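Long-range contact in aspartate-semialdehyde dehydrogenase 2 (Vibrio cholerae, PDB 2R00), which catalyses the NADPH-dependent reductive dephosphorylation of L-aspartyl-4-phosphate to L-aspartate-semialdehyde, an early step toward lysine, methionine and threonine: residues Val147-Gln158 against His244-Pro255. Residues are numbered along the deposited sequence; the frame is centred on the assembly and turned at random.
Sequences VGIERINVTTYQ and HAEAVHVETRAP
With CG trans to its backbone N (chi1 180°), His-244 swings its imidazole toward the neighbouring strand, where CD2 comes 3.1 Å from Tyr-157 O and NE2 lies 3.6 Å from Thr-156 CB. Tyr-157 instead has CG trans to its carbonyl carbon (chi1 -55°), which lays the ring along the second strand on the opposite face: CD1 approaches Ala-245 O edge-on, and the hydroxyl hydrogen-bonds to the Tyr-157 hydroxyl of the second subunit. Both groups hang from an antiparallel pair, 151-158 against 244-252, neighbours in the mixed sheet of the dimerisation domain. In the hydrogen-bonded pair Asn-153/His-249, His-249 N donates to Asn-153 O (2.8 Å, 171°) and Asn-153 N donates back to His-249 O. At one end, a classic beta bulge sets Glu-150 and Arg-151 together opposite Glu-251, whose O takes a 2.8 Å bond from Glu-150 N and a weak one from Arg-151 N. Beyond it the Arg-253 guanidinium lies face-on over Glu-150 CA, its edge held by two waters that link it to Ile-149 N and O. Ile-152 CG1 rests 3.9 Å from Val-250 CG1 on the face covered by helix 131-147, whereas on the other Asn-153 ND2 hydrogen-bonds to Asp-300 of the second subunit. Arg-151 NH1 stays 4.3 Å from Glu-251 OE2, which lies well out of the guanidinium plane; no N-H points at it, and any attraction is probably between charges alone. The pair serves two chemistries: a largely polar stretch, Arg-151, Asn-153 and His-249, at the dimer interface, and an active-site end where His-244, the predicted proton acceptor, is hydrogen-bonded through ND1 to Gln-135 OE1 near the acyl-thioester cysteine, Cys-131, while Gln-158 NE2 hydrogen-bonds to Glu-212 and its OE1 weakly to Arg-237, Gln-158 and Arg-237 both being predicted to bind substrate.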
ATOM      1  N   VAL A 147      20.446   3.515 -13.447  1.00 31.99           N
ATOM      2  CA  VAL A 147      19.588   3.933 -14.562  1.00 32.05           C
ATOM      3  C   VAL A 147      18.868   5.275 -14.399  1.00 31.92           C
ATOM      4  O   VAL A 147      18.142   5.706 -15.297  1.00 32.18           O
ATOM      5  CB  VAL A 147      18.540   2.841 -14.915  1.00 31.90           C
ATOM      6  CG1 VAL A 147      19.205   1.665 -15.618  1.00 32.29           C
ATOM      7  CG2 VAL A 147      17.805   2.376 -13.673  1.00 31.46           C
ATOM      8  N   GLY A 148      19.065   5.932 -13.261  1.00 32.06           N
ATOM      9  CA  GLY A 148      18.429   7.231 -13.010  1.00 31.78           C
ATOM     10  C   GLY A 148      16.983   7.067 -12.578  1.00 31.80           C
ATOM     11  O   GLY A 148      16.376   6.019 -12.806  1.00 31.71           O
ATOM     12  N   ILE A 149      16.435   8.094 -11.936  1.00 31.78           N
ATOM     13  CA  ILE A 149      15.035   8.082 -11.529  1.00 31.33           C
ATOM     14  C   ILE A 149      14.351   9.376 -11.952  1.00 31.83           C
ATOM     15  O   ILE A 149      14.805  10.474 -11.622  1.00 31.77           O
ATOM     16  CB  ILE A 149      14.853   7.857 -10.001  1.00 31.72           C
ATOM     17  CG1 ILE A 149      15.442   6.507  -9.572  1.00 30.29           C
ATOM     18  CG2 ILE A 149      13.358   7.937  -9.622  1.00 30.92           C
ATOM     19  CD1 ILE A 149      15.456   6.286  -8.083  1.00 30.79           C
ATOM     20  N   GLU A 150      13.257   9.218 -12.691  1.00 31.87           N
ATOM     21  CA  GLU A 150      12.462  10.324 -13.199  1.00 32.72           C
ATOM     22  C   GLU A 150      11.357  10.662 -12.204  1.00 31.55           C
ATOM     23  O   GLU A 150      11.162  11.826 -11.848  1.00 31.10           O
ATOM     24  CB  GLU A 150      11.866   9.924 -14.553  1.00 32.65           C
ATOM     25  CG  GLU A 150      11.157  11.024 -15.320  1.00 34.87           C
ATOM     26  CD  GLU A 150      10.723  10.566 -16.712  1.00 35.86           C
ATOM     27  OE1 GLU A 150      10.626  11.427 -17.622  1.00 39.81           O
ATOM     28  OE2 GLU A 150      10.494   9.340 -16.903  1.00 39.64           O
ATOM     29  N   ARG A 151      10.649   9.627 -11.748  1.00 30.58           N
ATOM     30  CA  ARG A 151       9.515   9.799 -10.856  1.00 29.90           C
ATOM     31  C   ARG A 151       9.424   8.663  -9.835  1.00 28.42           C
ATOM     32  O   ARG A 151       9.602   7.494 -10.182  1.00 27.77           O
ATOM     33  CB  ARG A 151       8.235   9.871 -11.680  1.00 29.54           C
ATOM     34  CG  ARG A 151       7.014  10.345 -10.914  1.00 31.98           C
ATOM     35  CD  ARG A 151       5.768  10.337 -11.795  1.00 32.36           C
ATOM     36  NE  ARG A 151       6.108  10.537 -13.202  1.00 39.72           N
ATOM     37  CZ  ARG A 151       5.866   9.650 -14.163  1.00 41.87           C
ATOM     38  NH1 ARG A 151       5.250   8.507 -13.873  1.00 43.25           N
ATOM     39  NH2 ARG A 151       6.226   9.914 -15.415  1.00 42.96           N
ATOM     40  N   ILE A 152       9.168   9.029  -8.576  1.00 26.85           N
ATOM     41  CA  ILE A 152       8.879   8.060  -7.504  1.00 24.90           C
ATOM     42  C   ILE A 152       7.451   8.279  -7.018  1.00 24.35           C
ATOM     43  O   ILE A 152       7.081   9.395  -6.627  1.00 23.66           O
ATOM     44  CB  ILE A 152       9.829   8.219  -6.276  1.00 24.89           C
ATOM     45  CG1 ILE A 152      11.299   8.030  -6.673  1.00 24.39           C
ATOM     46  CG2 ILE A 152       9.450   7.223  -5.161  1.00 25.18           C
ATOM     47  CD1 ILE A 152      12.305   8.659  -5.679  1.00 24.39           C
ATOM     48  N   ASN A 153       6.654   7.215  -7.057  1.00 23.32           N
ATOM     49  CA  ASN A 153       5.378   7.178  -6.363  1.00 23.41           C
ATOM     50  C   ASN A 153       5.491   6.193  -5.196  1.00 23.23           C
ATOM     51  O   ASN A 153       5.851   5.023  -5.379  1.00 22.21           O
ATOM     52  CB  ASN A 153       4.244   6.790  -7.322  1.00 23.44           C
ATOM     53  CG  ASN A 153       3.853   7.938  -8.265  1.00 24.81           C
ATOM     54  OD1 ASN A 153       4.708   8.522  -8.930  1.00 26.46           O
ATOM     55  ND2 ASN A 153       2.562   8.261  -8.317  1.00 24.39           N
ATOM     56  N   VAL A 154       5.200   6.680  -3.995  1.00 23.08           N
ATOM     57  CA  VAL A 154       5.437   5.897  -2.790  1.00 23.00           C
ATOM     58  C   VAL A 154       4.271   6.022  -1.809  1.00 23.58           C
ATOM     59  O   VAL A 154       3.760   7.128  -1.575  1.00 23.30           O
ATOM     60  CB  VAL A 154       6.791   6.267  -2.118  1.00 22.59           C
ATOM     61  CG1 VAL A 154       6.866   7.782  -1.745  1.00 22.37           C
ATOM     62  CG2 VAL A 154       7.079   5.371  -0.900  1.00 22.58           C
ATOM     63  N   THR A 155       3.870   4.884  -1.240  1.00 23.73           N
ATOM     64  CA  THR A 155       2.885   4.833  -0.165  1.00 24.76           C
ATOM     65  C   THR A 155       3.558   4.320   1.112  1.00 25.11           C
ATOM     66  O   THR A 155       4.208   3.268   1.087  1.00 25.68           O
ATOM     67  CB  THR A 155       1.682   3.920  -0.537  1.00 25.04           C
ATOM     68  OG1 THR A 155       1.071   4.399  -1.739  1.00 25.08           O
ATOM     69  CG2 THR A 155       0.636   3.922   0.580  1.00 25.58           C
ATOM     70  N   THR A 156       3.431   5.075   2.208  1.00 25.04           N
ATOM     71  CA  THR A 156       3.975   4.662   3.500  1.00 25.03           C
ATOM     72  C   THR A 156       2.838   4.278   4.427  1.00 25.76           C
ATOM     73  O   THR A 156       1.741   4.825   4.335  1.00 25.46           O
ATOM     74  CB  THR A 156       4.834   5.769   4.200  1.00 24.88           C
ATOM     75  OG1 THR A 156       3.996   6.858   4.620  1.00 25.17           O
ATOM     76  CG2 THR A 156       5.935   6.285   3.280  1.00 24.15           C
ATOM     77  N   TYR A 157       3.123   3.359   5.342  1.00 26.62           N
ATOM     78  CA  TYR A 157       2.110   2.810   6.224  1.00 28.11           C
ATOM     79  C   TYR A 157       2.618   2.848   7.657  1.00 29.43           C
ATOM     80  O   TYR A 157       3.702   2.344   7.954  1.00 28.67           O
ATOM     81  CB  TYR A 157       1.803   1.357   5.849  1.00 27.75           C
ATOM     82  CG  TYR A 157       1.405   1.122   4.413  1.00 27.06           C
ATOM     83  CD1 TYR A 157       2.346   0.724   3.468  1.00 28.51           C
ATOM     84  CD2 TYR A 157       0.084   1.261   4.007  1.00 27.35           C
ATOM     85  CE1 TYR A 157       1.989   0.479   2.142  1.00 27.73           C
ATOM     86  CE2 TYR A 157      -0.293   1.017   2.687  1.00 27.93           C
ATOM     87  CZ  TYR A 157       0.667   0.629   1.758  1.00 28.25           C
ATOM     88  OH  TYR A 157       0.308   0.401   0.447  1.00 27.76           O
ATOM     89  N   GLN A 158       1.824   3.453   8.532  1.00 31.33           N
ATOM     90  CA  GLN A 158       2.109   3.488   9.956  1.00 34.17           C
ATOM     91  C   GLN A 158       0.798   3.494  10.731  1.00 34.85           C
ATOM     92  O   GLN A 158      -0.247   3.844  10.187  1.00 34.87           O
ATOM     93  CB  GLN A 158       2.950   4.721  10.314  1.00 33.80           C
ATOM     94  CG  GLN A 158       2.304   6.042   9.953  1.00 35.19           C
ATOM     95  CD  GLN A 158       3.273   7.214  10.026  1.00 36.69           C
ATOM     96  OE1 GLN A 158       4.101   7.295  10.939  1.00 41.66           O
ATOM     97  NE2 GLN A 158       3.178   8.125   9.057  1.00 38.57           N
ATOM     98  N   HIS A 244       6.975  -0.401  10.224  1.00 30.40           N
ATOM     99  CA  HIS A 244       6.718   0.555   9.166  1.00 30.74           C
ATOM    100  C   HIS A 244       6.958  -0.084   7.809  1.00 29.65           C
ATOM    101  O   HIS A 244       7.889  -0.874   7.643  1.00 29.24           O
ATOM    102  CB  HIS A 244       7.624   1.784   9.347  1.00 31.75           C
ATOM    103  CG  HIS A 244       7.444   2.830   8.293  1.00 34.98           C
ATOM    104  ND1 HIS A 244       8.323   2.982   7.241  1.00 38.24           N
ATOM    105  CD2 HIS A 244       6.481   3.766   8.120  1.00 38.18           C
ATOM    106  CE1 HIS A 244       7.910   3.968   6.465  1.00 38.96           C
ATOM    107  NE2 HIS A 244       6.793   4.459   6.974  1.00 39.66           N
ATOM    108  N   ALA A 245       6.123   0.264   6.840  1.00 28.45           N
ATOM    109  CA  ALA A 245       6.265  -0.280   5.491  1.00 27.95           C
ATOM    110  C   ALA A 245       6.044   0.799   4.442  1.00 27.53           C
ATOM    111  O   ALA A 245       5.371   1.797   4.710  1.00 27.62           O
ATOM    112  CB  ALA A 245       5.297  -1.435   5.280  1.00 27.23           C
ATOM    113  N   GLU A 246       6.627   0.587   3.260  1.00 27.28           N
ATOM    114  CA  GLU A 246       6.455   1.457   2.100  1.00 27.37           C
ATOM    115  C   GLU A 246       6.331   0.619   0.851  1.00 26.81           C
ATOM    116  O   GLU A 246       7.068  -0.334   0.683  1.00 26.85           O
ATOM    117  CB  GLU A 246       7.663   2.356   1.904  1.00 27.97           C
ATOM    118  CG  GLU A 246       8.053   3.129   3.113  1.00 29.71           C
ATOM    119  CD  GLU A 246       9.284   3.927   2.890  1.00 31.45           C
ATOM    120  OE1 GLU A 246      10.177   3.477   2.142  1.00 34.26           O
ATOM    121  OE2 GLU A 246       9.358   5.010   3.465  1.00 33.28           O
ATOM    122  N   ALA A 247       5.402   0.995  -0.020  1.00 26.34           N
ATOM    123  CA  ALA A 247       5.289   0.431  -1.359  1.00 25.63           C
ATOM    124  C   ALA A 247       5.857   1.477  -2.304  1.00 25.26           C
ATOM    125  O   ALA A 247       5.453   2.651  -2.250  1.00 25.31           O
ATOM    126  CB  ALA A 247       3.824   0.150  -1.695  1.00 25.14           C
ATOM    127  N   VAL A 248       6.814   1.077  -3.140  1.00 25.05           N
ATOM    128  CA  VAL A 248       7.540   2.036  -3.981  1.00 25.04           C
ATOM    129  C   VAL A 248       7.426   1.680  -5.454  1.00 25.24           C
ATOM    130  O   VAL A 248       7.730   0.550  -5.861  1.00 24.68           O
ATOM    131  CB  VAL A 248       9.067   2.123  -3.623  1.00 25.28           C
ATOM    132  CG1 VAL A 248       9.733   3.291  -4.367  1.00 25.25           C
ATOM    133  CG2 VAL A 248       9.275   2.265  -2.123  1.00 25.44           C
ATOM    134  N   HIS A 249       6.975   2.649  -6.247  1.00 25.44           N
ATOM    135  CA  HIS A 249       7.080   2.549  -7.692  1.00 26.48           C
ATOM    136  C   HIS A 249       8.036   3.621  -8.203  1.00 26.87           C
ATOM    137  O   HIS A 249       7.898   4.796  -7.842  1.00 27.09           O
ATOM    138  CB  HIS A 249       5.719   2.706  -8.379  1.00 26.30           C
ATOM    139  CG  HIS A 249       5.816   2.746  -9.873  1.00 26.58           C
ATOM    140  ND1 HIS A 249       5.880   1.608 -10.648  1.00 28.23           N
ATOM    141  CD2 HIS A 249       5.904   3.789 -10.732  1.00 27.52           C
ATOM    142  CE1 HIS A 249       5.979   1.951 -11.921  1.00 26.56           C
ATOM    143  NE2 HIS A 249       5.998   3.269 -11.997  1.00 26.07           N
ATOM    144  N   VAL A 250       8.993   3.212  -9.036  1.00 27.45           N
ATOM    145  CA  VAL A 250       9.922   4.151  -9.656  1.00 28.36           C
ATOM    146  C   VAL A 250       9.899   4.091 -11.185  1.00 28.67           C
ATOM    147  O   VAL A 250       9.880   3.023 -11.790  1.00 28.30           O
ATOM    148  CB  VAL A 250      11.381   4.027  -9.102  1.00 28.65           C
ATOM    149  CG1 VAL A 250      11.392   4.277  -7.598  1.00 29.06           C
ATOM    150  CG2 VAL A 250      11.988   2.683  -9.403  1.00 29.27           C
ATOM    151  N   GLU A 251       9.859   5.269 -11.784  1.00 29.20           N
ATOM    152  CA  GLU A 251       9.981   5.434 -13.214  1.00 30.64           C
ATOM    153  C   GLU A 251      11.453   5.780 -13.446  1.00 31.15           C
ATOM    154  O   GLU A 251      11.935   6.824 -12.983  1.00 30.99           O
ATOM    155  CB  GLU A 251       9.055   6.563 -13.662  1.00 30.78           C
ATOM    156  CG  GLU A 251       8.690   6.566 -15.119  1.00 33.45           C
ATOM    157  CD  GLU A 251       7.938   5.325 -15.567  1.00 34.81           C
ATOM    158  OE1 GLU A 251       8.220   4.886 -16.691  1.00 37.97           O
ATOM    159  OE2 GLU A 251       7.091   4.784 -14.825  1.00 35.41           O
ATOM    160  N   THR A 252      12.173   4.869 -14.093  1.00 31.64           N
ATOM    161  CA  THR A 252      13.618   5.032 -14.312  1.00 32.55           C
ATOM    162  C   THR A 252      13.893   5.742 -15.644  1.00 33.45           C
ATOM    163  O   THR A 252      12.991   5.875 -16.479  1.00 33.67           O
ATOM    164  CB  THR A 252      14.362   3.678 -14.252  1.00 32.38           C
ATOM    165  OG1 THR A 252      13.873   2.817 -15.283  1.00 32.37           O
ATOM    166  CG2 THR A 252      14.158   3.004 -12.901  1.00 31.79           C
ATOM    167  N   ARG A 253      15.120   6.228 -15.835  1.00 34.45           N
ATOM    168  CA  ARG A 253      15.451   6.934 -17.080  1.00 35.44           C
ATOM    169  C   ARG A 253      15.943   5.959 -18.154  1.00 35.66           C
ATOM    170  O   ARG A 253      15.936   6.281 -19.338  1.00 35.98           O
ATOM    171  CB  ARG A 253      16.444   8.084 -16.844  1.00 35.44           C
ATOM    172  CG  ARG A 253      15.929   9.174 -15.907  1.00 35.41           C
ATOM    173  CD  ARG A 253      16.783  10.442 -15.965  1.00 36.22           C
ATOM    174  NE  ARG A 253      16.439  11.394 -14.905  1.00 38.04           N
ATOM    175  CZ  ARG A 253      15.463  12.301 -14.979  1.00 38.69           C
ATOM    176  NH1 ARG A 253      14.714  12.409 -16.068  1.00 39.64           N
ATOM    177  NH2 ARG A 253      15.237  13.119 -13.959  1.00 39.61           N
ATOM    178  N   ALA A 254      16.360   4.768 -17.724  1.00 35.93           N
ATOM    179  CA  ALA A 254      16.681   3.663 -18.630  1.00 36.04           C
ATOM    180  C   ALA A 254      16.028   2.383 -18.120  1.00 36.28           C
ATOM    181  O   ALA A 254      15.859   2.223 -16.904  1.00 36.09           O
ATOM    182  CB  ALA A 254      18.183   3.478 -18.735  1.00 35.91           C
ATOM    183  N   PRO A 255      15.670   1.456 -19.039  1.00 36.38           N
ATOM    184  CA  PRO A 255      15.041   0.204 -18.614  1.00 36.41           C
ATOM    185  C   PRO A 255      15.992  -0.603 -17.752  1.00 36.30           C
ATOM    186  O   PRO A 255      17.201  -0.566 -17.974  1.00 35.84           O
ATOM    187  CB  PRO A 255      14.798  -0.547 -19.932  1.00 36.78           C
ATOM    188  CG  PRO A 255      14.927   0.464 -21.010  1.00 36.44           C
ATOM    189  CD  PRO A 255      15.840   1.520 -20.504  1.00 36.41           C
TER
HETATM  190  O   HOH W   1      18.135  10.512 -12.683  1.00 31.76           O
HETATM  191  O   HOH W   2      16.648  12.472 -11.934  1.00 58.86           O